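Possible transcriptional regulator, ArsR family protein (Rhodococcus sp. RHA1, PDB 3F6V) probably binds DNA as a transcriptional regulator of the ArsR family, with a possible role in arsenical resistance. Local coordinates at residues L100-K105 with Y111-P116. Numbering follows the deposited sequence.
Sequences LVTPRK and YYRLDP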
loop_
_atom_site.group_PDB
_atom_site.type_symbol
_atom_site.label_atom_id
_atom_site.label_comp_id
_atom_site.label_asym_id
_atom_site.label_seq_id
_atom_site.Cartn_x
_atom_site.Cartn_y
_atom_site.Cartn_z
ATOM N N LEU A 100 0.592 -13.843 -0.281
ATOM C CA LEU A 100 1.515 -13.257 -1.240
ATOM C C LEU A 100 2.795 -14.077 -1.431
ATOM O O LEU A 100 3.428 -13.976 -2.478
ATOM C CB LEU A 100 1.864 -11.822 -0.802
ATOM C CG LEU A 100 0.696 -10.832 -0.902
ATOM C CD1 LEU A 100 0.967 -9.552 -0.115
ATOM C CD2 LEU A 100 0.516 -10.481 -2.413
ATOM N N VAL A 101 3.154 -14.831 -0.399
ATOM C CA VAL A 101 4.335 -15.723 -0.479
ATOM C C VAL A 101 3.941 -17.075 0.077
ATOM O O VAL A 101 2.919 -17.205 0.772
ATOM C CB VAL A 101 5.576 -15.158 0.256
ATOM C CG1 VAL A 101 5.951 -13.777 -0.291
ATOM C CG2 VAL A 101 5.366 -15.090 1.703
ATOM N N THR A 102 4.791 -18.073 -0.186
ATOM C CA THR A 102 4.500 -19.462 0.182
ATOM C C THR A 102 5.794 -20.043 0.746
ATOM O O THR A 102 6.838 -19.871 0.124
ATOM C CB THR A 102 4.086 -20.241 -1.122
ATOM O OG1 THR A 102 3.003 -19.519 -1.771
ATOM C CG2 THR A 102 3.652 -21.631 -0.792
ATOM N N PRO A 103 5.714 -20.709 1.897
ATOM C CA PRO A 103 6.916 -21.293 2.527
ATOM C C PRO A 103 7.107 -22.764 2.127
ATOM O O PRO A 103 6.150 -23.464 1.799
ATOM C CB PRO A 103 6.562 -21.233 4.027
ATOM C CG PRO A 103 5.074 -21.462 4.029
ATOM C CD PRO A 103 4.536 -20.767 2.804
ATOM N N ARG A 104 8.343 -23.204 2.218
ATOM C CA ARG A 104 8.701 -24.639 1.998
ATOM C C ARG A 104 9.875 -24.924 2.900
ATOM O O ARG A 104 10.773 -24.125 2.969
ATOM C CB ARG A 104 9.141 -24.824 0.511
ATOM C CG ARG A 104 9.553 -26.221 0.071
ATOM C CD ARG A 104 9.844 -26.223 -1.425
ATOM N NE ARG A 104 11.106 -25.533 -1.785
ATOM C CZ ARG A 104 12.312 -26.121 -1.808
ATOM N NH1 ARG A 104 12.431 -27.400 -1.478
ATOM N NH2 ARG A 104 13.404 -25.436 -2.158
ATOM N N LYS A 105 9.915 -26.070 3.557
ATOM C CA LYS A 105 11.099 -26.429 4.337
ATOM C C LYS A 105 11.825 -27.587 3.645
ATOM O O LYS A 105 11.182 -28.493 3.111
ATOM C CB LYS A 105 10.738 -26.780 5.798
ATOM C CG LYS A 105 10.427 -25.572 6.684
ATOM C CD LYS A 105 10.220 -25.968 8.144
ATOM C CE LYS A 105 9.392 -24.926 8.918
ATOM N NZ LYS A 105 8.807 -25.534 10.167
ATOM N N TYR A 111 12.447 -21.850 2.883
ATOM C CA TYR A 111 12.415 -21.115 1.623
ATOM C C TYR A 111 11.082 -20.418 1.430
ATOM O O TYR A 111 10.038 -20.964 1.806
ATOM C CB TYR A 111 12.576 -22.084 0.467
ATOM C CG TYR A 111 13.943 -22.714 0.361
ATOM C CD1 TYR A 111 14.981 -22.107 -0.341
ATOM C CD2 TYR A 111 14.187 -23.928 0.977
ATOM C CE1 TYR A 111 16.240 -22.729 -0.488
ATOM C CE2 TYR A 111 15.430 -24.542 0.888
ATOM C CZ TYR A 111 16.435 -23.950 0.173
ATOM O OH TYR A 111 17.679 -24.588 0.100
ATOM N N TYR A 112 11.122 -19.231 0.838
ATOM C CA TYR A 112 9.897 -18.493 0.481
ATOM C C TYR A 112 9.911 -18.192 -0.995
ATOM O O TYR A 112 10.952 -17.954 -1.580
ATOM C CB TYR A 112 9.819 -17.193 1.276
ATOM C CG TYR A 112 9.309 -17.435 2.680
ATOM C CD1 TYR A 112 7.934 -17.523 2.938
ATOM C CD2 TYR A 112 10.192 -17.638 3.724
ATOM C CE1 TYR A 112 7.459 -17.800 4.201
ATOM C CE2 TYR A 112 9.731 -17.907 5.044
ATOM C CZ TYR A 112 8.357 -18.017 5.254
ATOM O OH TYR A 112 7.868 -18.261 6.514
ATOM N N ARG A 113 8.728 -18.185 -1.600
ATOM C CA ARG A 113 8.564 -17.857 -3.009
ATOM C C ARG A 113 7.268 -17.044 -3.176
ATOM O O ARG A 113 6.336 -17.165 -2.378
ATOM C CB ARG A 113 8.501 -19.144 -3.846
ATOM C CG ARG A 113 7.259 -20.005 -3.606
ATOM C CD ARG A 113 7.492 -21.364 -4.300
ATOM N NE ARG A 113 6.296 -22.207 -4.286
ATOM C CZ ARG A 113 5.923 -22.985 -3.269
ATOM N NH1 ARG A 113 6.676 -23.081 -2.156
ATOM N NH2 ARG A 113 4.818 -23.725 -3.381
ATOM N N LEU A 114 7.228 -16.254 -4.237
ATOM C CA LEU A 114 6.023 -15.475 -4.534
ATOM C C LEU A 114 4.891 -16.356 -4.969
ATOM O O LEU A 114 5.098 -17.360 -5.679
ATOM C CB LEU A 114 6.311 -14.424 -5.631
ATOM C CG LEU A 114 7.201 -13.277 -5.140
ATOM C CD1 LEU A 114 7.761 -12.473 -6.266
ATOM C CD2 LEU A 114 6.474 -12.405 -4.155
ATOM N N ASP A 115 3.656 -15.989 -4.551
ATOM C CA ASP A 115 2.465 -16.698 -4.988
ATOM C C ASP A 115 1.707 -15.832 -6.014
ATOM O O ASP A 115 1.121 -14.793 -5.625
ATOM C CB ASP A 115 1.570 -16.975 -3.782
ATOM C CG ASP A 115 0.410 -17.858 -4.115
ATOM O OD1 ASP A 115 0.086 -18.020 -5.328
ATOM O OD2 ASP A 115 -0.144 -18.454 -3.140
ATOM N N PRO A 116 1.669 -16.224 -7.307
ATOM C CA PRO A 116 0.898 -15.456 -8.302
ATOM C C PRO A 116 -0.550 -15.190 -7.909
ATOM O O PRO A 116 -1.094 -14.159 -8.299
ATOM C CB PRO A 116 0.942 -16.354 -9.535
ATOM C CG PRO A 116 2.265 -17.059 -9.390
ATOM C CD PRO A 116 2.410 -17.364 -7.930
HETATM O O HOH W 1 8.975 -21.630 -1.172
#
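The guanidinium of Arg104 lies flat over one face of the Tyr111 ring, the planes 17° apart, in an off-centre cation-pi stack with CZ of Arg104 4.5 Å from the ring centroid of Tyr111. With CG anti to the backbone N (chi1 180°), the Arg104 chain runs beside the tyrosine, and a bend at chi3 turns its NH2 over the ring, 3.6 Å from Tyr111 CD2. NE of Arg104 also forms a salt bridge with Glu71. On the same sheet face, CG2 of Thr102 sits over the Arg113 guanidinium, 3.5 Å from its NH2, while a water at the edge of that group accepts from Arg113 NH1 and probably donates to Thr102 O. The other face carries Pro103 and Tyr112: CB of Pro103 touches CE1 of Tyr112 at 3.6 Å, and CG2 of Val101 meets CD1 of the same ring at 3.7 Å, beside helix 85-97. Paired backbone bonds join Thr102 to Arg113 and Arg104 to Tyr111, and beyond them Asp115 N donates to Leu100 O at 2.9 Å, just where Asp115 OD1 caps helix 116-129 through Gln117 N. The segments belong to the antiparallel beta hairpin, or wing, of a winged helix-turn-helix domain. Its chemistry is two-sided: Val101 and Tyr112 turn toward helix 85-97, whereas the opposite face gathers two arginines, of which Arg104 has its charge probably tempered by Tyr111 and Glu71.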